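PDB 6EBU: LpxE from Aquifex aeolicus, which probably removes the 1-phosphate of lipid A as a membrane-embedded phosphatase of the PAP2 superfamily. Local coordinates for residues F114-V119 against F133-L138; F105-T110 against L152-G157; F33-A38 against N95-L100. The protein carries 1 engineered substitution. All coordinates share one frame; numbering follows the deposited sequence.

Contact 1: F114-V119 against F133-L138. With BOG (octyl beta-D-glucopyranoside), chain D.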
loop_
_atom_site.group_PDB
_atom_site.type_symbol
_atom_site.label_atom_id
_atom_site.label_comp_id
_atom_site.label_asym_id
_atom_site.label_seq_id
_atom_site.Cartn_x
_atom_site.Cartn_y
_atom_site.Cartn_z
ATOM N N PHE A 114 4.311 -0.652 -3.326
ATOM C CA PHE A 114 4.491 -0.648 -4.773
ATOM C C PHE A 114 5.654 0.238 -5.195
ATOM O O PHE A 114 6.259 -0.001 -6.245
ATOM C CB PHE A 114 3.199 -0.209 -5.468
ATOM C CG PHE A 114 2.234 -1.337 -5.704
ATOM C CD1 PHE A 114 1.341 -1.718 -4.714
ATOM C CD2 PHE A 114 2.236 -2.030 -6.902
ATOM C CE1 PHE A 114 0.457 -2.764 -4.923
ATOM C CE2 PHE A 114 1.355 -3.077 -7.118
ATOM C CZ PHE A 114 0.465 -3.444 -6.127
ATOM N N THR A 115 5.986 1.252 -4.394
ATOM C CA THR A 115 7.202 2.022 -4.638
ATOM C C THR A 115 8.437 1.156 -4.437
ATOM O O THR A 115 9.372 1.183 -5.248
ATOM C CB THR A 115 7.252 3.236 -3.711
ATOM O OG1 THR A 115 6.066 4.020 -3.874
ATOM C CG2 THR A 115 8.457 4.082 -4.023
ATOM N N ILE A 116 8.460 0.386 -3.349
ATOM C CA ILE A 116 9.561 -0.538 -3.103
ATOM C C ILE A 116 9.664 -1.552 -4.235
ATOM O O ILE A 116 10.744 -1.783 -4.791
ATOM C CB ILE A 116 9.376 -1.229 -1.739
ATOM C CG1 ILE A 116 9.503 -0.209 -0.606
ATOM C CG2 ILE A 116 10.368 -2.373 -1.572
ATOM C CD1 ILE A 116 9.086 -0.740 0.751
ATOM N N ALA A 117 8.533 -2.159 -4.604
ATOM C CA ALA A 117 8.558 -3.201 -5.625
ATOM C C ALA A 117 8.960 -2.644 -6.986
ATOM O O ALA A 117 9.654 -3.318 -7.753
ATOM C CB ALA A 117 7.196 -3.893 -5.706
ATOM N N THR A 118 8.536 -1.421 -7.309
ATOM C CA THR A 118 8.868 -0.847 -8.612
ATOM C C THR A 118 10.359 -0.542 -8.717
ATOM O O THR A 118 11.004 -0.891 -9.713
ATOM C CB THR A 118 8.037 0.415 -8.857
ATOM O OG1 THR A 118 6.649 0.068 -8.948
ATOM C CG2 THR A 118 8.464 1.104 -10.142
ATOM N N VAL A 119 10.928 0.096 -7.692
ATOM C CA VAL A 119 12.329 0.506 -7.756
ATOM C C VAL A 119 13.253 -0.701 -7.635
ATOM O O VAL A 119 14.287 -0.778 -8.310
ATOM C CB VAL A 119 12.624 1.558 -6.671
ATOM C CG1 VAL A 119 14.114 1.878 -6.618
ATOM C CG2 VAL A 119 11.810 2.819 -6.922
ATOM N N PHE A 133 6.456 -7.911 -6.325
ATOM C CA PHE A 133 5.119 -7.468 -6.694
ATOM C C PHE A 133 4.023 -8.331 -6.086
ATOM O O PHE A 133 2.888 -7.859 -5.958
ATOM C CB PHE A 133 4.987 -7.411 -8.215
ATOM C CG PHE A 133 5.475 -6.118 -8.798
ATOM C CD1 PHE A 133 4.666 -4.993 -8.791
ATOM C CD2 PHE A 133 6.754 -6.015 -9.315
ATOM C CE1 PHE A 133 5.114 -3.795 -9.308
ATOM C CE2 PHE A 133 7.209 -4.818 -9.835
ATOM C CZ PHE A 133 6.389 -3.706 -9.830
ATOM N N LEU A 134 4.329 -9.571 -5.696
ATOM C CA LEU A 134 3.397 -10.309 -4.850
ATOM C C LEU A 134 3.327 -9.691 -3.461
ATOM O O LEU A 134 2.248 -9.612 -2.860
ATOM C CB LEU A 134 3.801 -11.779 -4.756
ATOM C CG LEU A 134 2.856 -12.620 -3.892
ATOM C CD1 LEU A 134 1.541 -12.868 -4.621
ATOM C CD2 LEU A 134 3.505 -13.928 -3.468
ATOM N N TYR A 135 4.471 -9.250 -2.935
ATOM C CA TYR A 135 4.481 -8.563 -1.648
ATOM C C TYR A 135 3.643 -7.291 -1.707
ATOM O O TYR A 135 2.818 -7.035 -0.824
ATOM C CB TYR A 135 5.925 -8.255 -1.240
ATOM C CG TYR A 135 6.097 -6.963 -0.479
ATOM C CD1 TYR A 135 5.802 -6.889 0.873
ATOM C CD2 TYR A 135 6.560 -5.816 -1.115
ATOM C CE1 TYR A 135 5.959 -5.708 1.575
ATOM C CE2 TYR A 135 6.719 -4.633 -0.423
ATOM C CZ TYR A 135 6.416 -4.583 0.922
ATOM O OH TYR A 135 6.571 -3.403 1.614
ATOM N N ALA A 136 3.827 -6.492 -2.762
ATOM C CA ALA A 136 3.037 -5.274 -2.918
ATOM C C ALA A 136 1.552 -5.588 -3.045
ATOM O O ALA A 136 0.711 -4.879 -2.481
ATOM C CB ALA A 136 3.521 -4.485 -4.135
ATOM N N PHE A 137 1.209 -6.647 -3.782
ATOM C CA PHE A 137 -0.196 -7.016 -3.928
ATOM C C PHE A 137 -0.797 -7.430 -2.592
ATOM O O PHE A 137 -1.926 -7.046 -2.266
ATOM C CB PHE A 137 -0.342 -8.142 -4.954
ATOM C CG PHE A 137 -1.652 -8.873 -4.865
ATOM C CD1 PHE A 137 -2.787 -8.363 -5.475
ATOM C CD2 PHE A 137 -1.751 -10.066 -4.165
ATOM C CE1 PHE A 137 -3.998 -9.030 -5.390
ATOM C CE2 PHE A 137 -2.958 -10.736 -4.076
ATOM C CZ PHE A 137 -4.083 -10.217 -4.690
ATOM N N LEU A 138 -0.055 -8.215 -1.807
ATOM C CA LEU A 138 -0.575 -8.683 -0.526
ATOM C C LEU A 138 -0.777 -7.536 0.455
ATOM O O LEU A 138 -1.713 -7.574 1.260
ATOM C CB LEU A 138 0.362 -9.736 0.069
ATOM C CG LEU A 138 0.324 -11.113 -0.599
ATOM C CD1 LEU A 138 1.347 -12.047 0.026
ATOM C CD2 LEU A 138 -1.074 -11.713 -0.523
HETATM O O1 BOG D . -2.932 -1.358 -10.195
HETATM C "C1'" BOG D . -2.725 -2.580 -9.489
HETATM C "C2'" BOG D . -3.480 -2.531 -8.142
HETATM C "C3'" BOG D . -3.096 -3.766 -7.266
HETATM C "C4'" BOG D . -3.766 -3.629 -5.872
HETATM C "C5'" BOG D . -3.930 -5.022 -5.232
HETATM C "C6'" BOG D . -5.152 -5.019 -4.293
HETATM C "C7'" BOG D . -6.085 -6.168 -4.670
HETATM C "C8'" BOG D . -7.107 -6.389 -3.555
#
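F114 and A136 meet face to methyl: A136 CB stands over the centre of the F114 ring, 3.5 Å from its centroid and only 9° off the ring normal. A second pair repeats the pattern in the reverse sense, with A117 CB on helix 108-121 placed 4.0 Å from the centroid of the F133 ring. Each helix therefore lends one methyl as a CH-pi donor and one phenyl ring as the surface that receives it. The two methyls themselves pack against each other, and the F114 and F133 side chains cross at about a right angle, CD2 of F114 coming to 4.1 Å from CE1 of F133. Beside this apolar centre the F114 ring also nears a backbone oxygen, CE1 lying 3.2 Å from A136 O. On a flank, I116 CD1 touches Y135 OH, whose hydroxyl is hydrogen-bonded to L40 O.

In F114, chi1 of -86° sets CG anti to the carbonyl carbon, beside the backbone N; the end of the side chain comes nearer the facing helix. Behind it, F114 O is gripped twice by T118: OG1 binds it at 2.7 Å, and the amide N approaches from the opposite face of the carbonyl plane. The threonine hydroxyl is thus satisfied within its own helix. Further out, F114 and T118 both rest on I162 of helix 151-170. The octyl tail of the bound glucoside lies beside both F114 and F137, C3' touching F114 CZ and C5' lying 3.5 Å from F137 CD1.

The axes of segments 114-119 and 133-138 approach to 8.5 Å and run antiparallel at 169°. Small A117 and A136 allow this closeness, flanked by large aromatics, in an antiparallel helical hairpin within the all-helical PAP2 fold.

Contact 2: F105-T110 against L152-G157; sequences FPSGDT and LDVFVG. With BOG (octyl beta-D-glucopyranoside), chain F; BOG (octyl beta-D-glucopyranoside), chain D; SO4 (sulfate ion), chain B.
S107 and D153 make the one hydrogen bond between the segments, S107 N donating to D153 O at 3.1 Å. The donor stands well above that carbonyl's plane, while G157 N takes the same oxygen from the opposite face. Packing is tight here: G157 has no side chain, so its CA faces S107 O at 3.8 Å, and T110 CG2 presses to 3.3 Å from V154 O. The S107 and T110 hydroxyls share a hydrogen bond.

The F105 side is more exposed and largely apolar, with no hydrogen bond of its own across the segments. L152 CG and D153 OD1 lie at the edge of the F105 ring, and V156 CG2 approaches it obliquely. D153 OD2 is held instead by S104 OG and F150 N.

Beyond the S107 N-cap, G108 N points almost straight at sulfate O3 (3.0 Å, 172°). K79, R86, R143 and H149 also bind this anion, and D153 OD2 makes a weak hydrogen bond to H149 ND1. That array matches the PAP2 active site, with P106-D109 at the place of its PSGH signature and D109 in the histidine position; the sulfate probably marks the phosphate site.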
loop_
_atom_site.group_PDB
_atom_site.type_symbol
_atom_site.label_atom_id
_atom_site.label_comp_id
_atom_site.label_asym_id
_atom_site.label_seq_id
_atom_site.Cartn_x
_atom_site.Cartn_y
_atom_site.Cartn_z
ATOM N N PHE A 105 -8.232 7.910 1.635
ATOM C CA PHE A 105 -7.766 8.025 0.260
ATOM C C PHE A 105 -6.464 8.807 0.213
ATOM O O PHE A 105 -6.428 9.954 0.685
ATOM C CB PHE A 105 -8.823 8.712 -0.599
ATOM C CG PHE A 105 -8.460 8.808 -2.052
ATOM C CD1 PHE A 105 -8.727 7.759 -2.917
ATOM C CD2 PHE A 105 -7.862 9.952 -2.557
ATOM C CE1 PHE A 105 -8.399 7.848 -4.258
ATOM C CE2 PHE A 105 -7.532 10.046 -3.897
ATOM C CZ PHE A 105 -7.801 8.993 -4.747
ATOM N N PRO A 106 -5.374 8.242 -0.327
ATOM C CA PRO A 106 -5.260 6.844 -0.748
ATOM C C PRO A 106 -4.546 5.996 0.304
ATOM O O PRO A 106 -4.358 6.468 1.426
ATOM C CB PRO A 106 -4.437 6.946 -2.026
ATOM C CG PRO A 106 -3.505 8.092 -1.743
ATOM C CD PRO A 106 -4.218 9.033 -0.784
ATOM N N SER A 107 -4.146 4.776 -0.049
ATOM C CA SER A 107 -3.473 3.880 0.886
ATOM C C SER A 107 -1.969 4.131 0.865
ATOM O O SER A 107 -1.306 3.882 -0.147
ATOM C CB SER A 107 -3.766 2.419 0.549
ATOM O OG SER A 107 -2.953 1.558 1.330
ATOM N N GLY A 108 -1.432 4.597 1.994
ATOM C CA GLY A 108 -0.004 4.863 2.072
ATOM C C GLY A 108 0.835 3.599 2.127
ATOM O O GLY A 108 1.928 3.548 1.556
ATOM N N ASP A 109 0.345 2.568 2.820
ATOM C CA ASP A 109 1.064 1.297 2.859
ATOM C C ASP A 109 1.158 0.675 1.473
ATOM O O ASP A 109 2.205 0.135 1.096
ATOM C CB ASP A 109 0.379 0.327 3.818
ATOM C CG ASP A 109 0.594 0.691 5.263
ATOM O OD1 ASP A 109 1.283 1.701 5.531
ATOM O OD2 ASP A 109 0.071 -0.036 6.130
ATOM N N THR A 110 0.068 0.731 0.708
ATOM C CA THR A 110 0.091 0.207 -0.653
ATOM C C THR A 110 1.034 1.015 -1.538
ATOM O O THR A 110 1.796 0.443 -2.326
ATOM C CB THR A 110 -1.324 0.199 -1.230
ATOM O OG1 THR A 110 -2.195 -0.519 -0.346
ATOM C CG2 THR A 110 -1.344 -0.464 -2.596
ATOM N N LEU A 152 -10.660 1.460 -3.953
ATOM C CA LEU A 152 -10.203 2.679 -4.615
ATOM C C LEU A 152 -8.900 3.182 -4.003
ATOM O O LEU A 152 -8.006 3.645 -4.721
ATOM C CB LEU A 152 -11.283 3.757 -4.532
ATOM C CG LEU A 152 -10.866 5.170 -4.950
ATOM C CD1 LEU A 152 -10.509 5.208 -6.429
ATOM C CD2 LEU A 152 -11.956 6.181 -4.627
ATOM N N ASP A 153 -8.774 3.089 -2.676
ATOM C CA ASP A 153 -7.576 3.584 -2.003
ATOM C C ASP A 153 -6.349 2.761 -2.369
ATOM O O ASP A 153 -5.262 3.316 -2.570
ATOM C CB ASP A 153 -7.780 3.572 -0.489
ATOM C CG ASP A 153 -9.101 4.176 -0.071
ATOM O OD1 ASP A 153 -9.562 5.124 -0.741
ATOM O OD2 ASP A 153 -9.676 3.703 0.933
ATOM N N VAL A 154 -6.496 1.437 -2.452
ATOM C CA VAL A 154 -5.331 0.605 -2.730
ATOM C C VAL A 154 -4.994 0.615 -4.216
ATOM O O VAL A 154 -3.827 0.455 -4.590
ATOM C CB VAL A 154 -5.546 -0.825 -2.201
ATOM C CG1 VAL A 154 -6.065 -0.786 -0.770
ATOM C CG2 VAL A 154 -6.490 -1.602 -3.098
ATOM N N PHE A 155 -5.986 0.817 -5.086
ATOM C CA PHE A 155 -5.695 0.905 -6.513
ATOM C C PHE A 155 -4.938 2.186 -6.833
ATOM O O PHE A 155 -3.933 2.163 -7.554
ATOM C CB PHE A 155 -6.988 0.826 -7.324
ATOM C CG PHE A 155 -6.776 0.941 -8.807
ATOM C CD1 PHE A 155 -6.280 -0.131 -9.534
ATOM C CD2 PHE A 155 -7.062 2.122 -9.473
ATOM C CE1 PHE A 155 -6.079 -0.028 -10.901
ATOM C CE2 PHE A 155 -6.862 2.232 -10.838
ATOM C CZ PHE A 155 -6.371 1.155 -11.553
ATOM N N VAL A 156 -5.403 3.318 -6.304
ATOM C CA VAL A 156 -4.710 4.581 -6.528
ATOM C C VAL A 156 -3.374 4.589 -5.795
ATOM O O VAL A 156 -2.368 5.083 -6.317
ATOM C CB VAL A 156 -5.606 5.761 -6.110
ATOM C CG1 VAL A 156 -4.827 7.066 -6.146
ATOM C CG2 VAL A 156 -6.826 5.840 -7.018
ATOM N N GLY A 157 -3.341 4.031 -4.583
ATOM C CA GLY A 157 -2.077 3.913 -3.872
ATOM C C GLY A 157 -1.050 3.118 -4.652
ATOM O O GLY A 157 0.104 3.533 -4.788
HETATM O O1 BOG F . -0.282 3.987 9.039
HETATM C "C1'" BOG F . 0.521 2.924 8.527
HETATM C "C2'" BOG F . 0.778 1.893 9.648
HETATM C "C3'" BOG F . 0.980 0.477 9.023
HETATM C "C4'" BOG F . 0.068 -0.556 9.742
HETATM C "C5'" BOG F . -1.329 0.057 9.988
HETATM C "C6'" BOG F . -2.101 -0.803 11.010
HETATM C "C7'" BOG F . -1.637 -0.478 12.428
HETATM C "C8'" BOG F . -2.043 0.953 12.785
HETATM O O1 BOG D . -2.932 -1.358 -10.195
HETATM C "C1'" BOG D . -2.725 -2.580 -9.489
HETATM C "C2'" BOG D . -3.480 -2.531 -8.142
HETATM C "C3'" BOG D . -3.096 -3.766 -7.266
HETATM C "C4'" BOG D . -3.766 -3.629 -5.872
HETATM C "C5'" BOG D . -3.930 -5.022 -5.232
HETATM C "C6'" BOG D . -5.152 -5.019 -4.293
HETATM C "C7'" BOG D . -6.085 -6.168 -4.670
HETATM C "C8'" BOG D . -7.107 -6.389 -3.555
HETATM S S SO4 B . -2.501 3.954 5.403
HETATM O O1 SO4 B . -2.586 2.579 4.914
HETATM O O2 SO4 B . -3.207 4.066 6.674
HETATM O O3 SO4 B . -3.116 4.843 4.421
HETATM O O4 SO4 B . -1.101 4.322 5.588
#

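Contact 3: F33-A38 against N95-L100; sequences FFTHFA and NLLFPL. With BOG (octyl beta-D-glucopyranoside), chain F.
The F98 ring offers its CZ corner to A38, whose CB approaches obliquely to 3.7 Å, and its two faces are occupied by different partners. Over the centre of one lies CB of the preceding residue, L97, 4.1 Å above the plane; over the opposite face, displaced toward the rim, sits C6' of an octyl glucoside chain. F34 O and T35 CA lie at the ring's edge near its plane, so the CZ side of the ring faces residues F34 to A38. This is a loop-to-helix contact of the PAP2 fold: 95-100 belongs to the irregular connection between helix 87-90 and helix 108-121, and P99 centres an inverse gamma turn there.

The turn brings L100 N to F98 O at 2.9 Å, folding the chain sharply just after the aromatic residue. F98 CG lies anti to the carbonyl carbon, beside the backbone N (chi1 -44°). The end of this side chain comes nearer segment 33-38. Nearby, L97 is held by backbone hydrogen bonding to A146, and both F98 and A38 touch E142 of helix 126-145.

No hydrogen bond crosses between the segments, and their buried surface of 175 Å² is modest. At the more exposed margin T35 keeps its hydroxyl for D31 O, one turn earlier, while the same OG1 meets L97 CD2 at 4.1 Å.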
loop_
_atom_site.group_PDB
_atom_site.type_symbol
_atom_site.label_atom_id
_atom_site.label_comp_id
_atom_site.label_asym_id
_atom_site.label_seq_id
_atom_site.Cartn_x
_atom_site.Cartn_y
_atom_site.Cartn_z
ATOM N N PHE A 33 -2.221 -14.145 9.577
ATOM C CA PHE A 33 -1.235 -13.877 8.535
ATOM C C PHE A 33 -1.165 -12.391 8.210
ATOM O O PHE A 33 -0.077 -11.808 8.149
ATOM C CB PHE A 33 -1.557 -14.679 7.274
ATOM C CG PHE A 33 -0.723 -14.287 6.084
ATOM C CD1 PHE A 33 0.540 -14.829 5.899
ATOM C CD2 PHE A 33 -1.194 -13.365 5.160
ATOM C CE1 PHE A 33 1.316 -14.466 4.810
ATOM C CE2 PHE A 33 -0.424 -12.995 4.074
ATOM C CZ PHE A 33 0.833 -13.547 3.897
ATOM N N PHE A 34 -2.320 -11.760 7.988
ATOM C CA PHE A 34 -2.321 -10.358 7.588
ATOM C C PHE A 34 -1.949 -9.440 8.743
ATOM O O PHE A 34 -1.400 -8.357 8.516
ATOM C CB PHE A 34 -3.682 -9.977 7.009
ATOM C CG PHE A 34 -3.863 -10.399 5.584
ATOM C CD1 PHE A 34 -2.881 -10.139 4.644
ATOM C CD2 PHE A 34 -5.006 -11.070 5.184
ATOM C CE1 PHE A 34 -3.038 -10.531 3.326
ATOM C CE2 PHE A 34 -5.170 -11.467 3.870
ATOM C CZ PHE A 34 -4.185 -11.197 2.940
ATOM N N THR A 35 -2.233 -9.850 9.980
ATOM C CA THR A 35 -1.769 -9.086 11.131
ATOM C C THR A 35 -0.249 -9.128 11.229
ATOM O O THR A 35 0.398 -8.099 11.451
ATOM C CB THR A 35 -2.409 -9.621 12.413
ATOM O OG1 THR A 35 -3.830 -9.452 12.342
ATOM C CG2 THR A 35 -1.878 -8.878 13.631
ATOM N N HIS A 36 0.336 -10.316 11.059
ATOM C CA HIS A 36 1.790 -10.441 11.075
ATOM C C HIS A 36 2.414 -9.742 9.873
ATOM O O HIS A 36 3.490 -9.142 9.986
ATOM C CB HIS A 36 2.191 -11.918 11.096
ATOM C CG HIS A 36 1.800 -12.642 12.348
ATOM N ND1 HIS A 36 2.313 -13.878 12.682
ATOM C CD2 HIS A 36 0.946 -12.309 13.345
ATOM C CE1 HIS A 36 1.793 -14.274 13.830
ATOM N NE2 HIS A 36 0.960 -13.340 14.254
ATOM N N PHE A 37 1.745 -9.800 8.719
ATOM C CA PHE A 37 2.291 -9.290 7.469
ATOM C C PHE A 37 2.214 -7.772 7.355
ATOM O O PHE A 37 2.986 -7.187 6.589
ATOM C CB PHE A 37 1.549 -9.929 6.289
ATOM C CG PHE A 37 2.254 -9.784 4.971
ATOM C CD1 PHE A 37 3.287 -10.638 4.624
ATOM C CD2 PHE A 37 1.872 -8.802 4.072
ATOM C CE1 PHE A 37 3.931 -10.510 3.411
ATOM C CE2 PHE A 37 2.515 -8.670 2.858
ATOM C CZ PHE A 37 3.546 -9.524 2.527
ATOM N N ALA A 38 1.306 -7.127 8.097
ATOM C CA ALA A 38 1.077 -5.694 7.928
ATOM C C ALA A 38 2.339 -4.875 8.178
ATOM O O ALA A 38 2.542 -3.840 7.532
ATOM C CB ALA A 38 -0.043 -5.229 8.858
ATOM N N ASN A 95 -15.550 -5.749 9.246
ATOM C CA ASN A 95 -14.595 -6.585 9.965
ATOM C C ASN A 95 -13.263 -5.846 10.032
ATOM O O ASN A 95 -12.571 -5.698 9.019
ATOM C CB ASN A 95 -14.458 -7.940 9.281
ATOM C CG ASN A 95 -15.764 -8.713 9.264
ATOM O OD1 ASN A 95 -16.225 -9.191 10.299
ATOM N ND2 ASN A 95 -16.364 -8.842 8.087
ATOM N N LEU A 96 -12.910 -5.377 11.225
ATOM C CA LEU A 96 -11.765 -4.503 11.436
ATOM C C LEU A 96 -10.648 -5.259 12.140
ATOM O O LEU A 96 -10.879 -5.896 13.173
ATOM C CB LEU A 96 -12.161 -3.286 12.275
ATOM C CG LEU A 96 -12.337 -1.941 11.576
ATOM C CD1 LEU A 96 -12.392 -0.829 12.612
ATOM C CD2 LEU A 96 -11.213 -1.700 10.590
ATOM N N LEU A 97 -9.439 -5.171 11.590
ATOM C CA LEU A 97 -8.252 -5.684 12.261
ATOM C C LEU A 97 -7.441 -4.595 12.948
ATOM O O LEU A 97 -6.736 -4.884 13.919
ATOM C CB LEU A 97 -7.356 -6.431 11.268
ATOM C CG LEU A 97 -7.843 -7.813 10.832
ATOM C CD1 LEU A 97 -7.006 -8.337 9.681
ATOM C CD2 LEU A 97 -7.815 -8.786 12.001
ATOM N N PHE A 98 -7.525 -3.352 12.470
ATOM C CA PHE A 98 -6.819 -2.228 13.062
ATOM C C PHE A 98 -7.784 -1.069 13.269
ATOM O O PHE A 98 -8.638 -0.811 12.413
ATOM C CB PHE A 98 -5.647 -1.768 12.176
ATOM C CG PHE A 98 -4.818 -2.896 11.625
ATOM C CD1 PHE A 98 -4.146 -3.763 12.472
ATOM C CD2 PHE A 98 -4.704 -3.083 10.256
ATOM C CE1 PHE A 98 -3.381 -4.799 11.963
ATOM C CE2 PHE A 98 -3.939 -4.118 9.743
ATOM C CZ PHE A 98 -3.278 -4.975 10.597
ATOM N N PRO A 99 -7.678 -0.353 14.393
ATOM C CA PRO A 99 -8.611 0.760 14.688
ATOM C C PRO A 99 -8.258 2.038 13.935
ATOM O O PRO A 99 -7.752 3.020 14.487
ATOM C CB PRO A 99 -8.472 0.917 16.211
ATOM C CG PRO A 99 -7.601 -0.229 16.684
ATOM C CD PRO A 99 -6.765 -0.608 15.515
ATOM N N LEU A 100 -8.530 2.040 12.633
ATOM C CA LEU A 100 -8.310 3.200 11.782
ATOM C C LEU A 100 -9.648 3.677 11.233
ATOM O O LEU A 100 -10.517 2.862 10.905
ATOM C CB LEU A 100 -7.352 2.867 10.638
ATOM C CG LEU A 100 -5.972 2.361 11.063
ATOM C CD1 LEU A 100 -5.109 2.067 9.847
ATOM C CD2 LEU A 100 -5.296 3.369 11.981
HETATM O O1 BOG F . -0.282 3.987 9.039
HETATM C "C1'" BOG F . 0.521 2.924 8.527
HETATM C "C2'" BOG F . 0.778 1.893 9.648
HETATM C "C3'" BOG F . 0.980 0.477 9.023
HETATM C "C4'" BOG F . 0.068 -0.556 9.742
HETATM C "C5'" BOG F . -1.329 0.057 9.988
HETATM C "C6'" BOG F . -2.101 -0.803 11.010
HETATM C "C7'" BOG F . -1.637 -0.478 12.428
HETATM C "C8'" BOG F . -2.043 0.953 12.785
#

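In the fold
Along the chain contact 3 closes before the other two open, and contact 1 falls between the two segments of contact 2. Helix 108-121 serves both of these: the loop and first turn at its start face helix 151-170 in contact 2, and its later half faces helix 126-145 in contact 1, with centres 13 Å apart. Contact 3 lies farther from the middle of the chain, its centre 18 Å from contact 1 and 16 Å from contact 2. It nevertheless touches contact 1 through F33, F34 and F37, which pack on L138, F37 also on Y135. Together the three link the probable phosphate site to the helical bundle beside it and to a peripheral loop, with bound detergent bordering each contact.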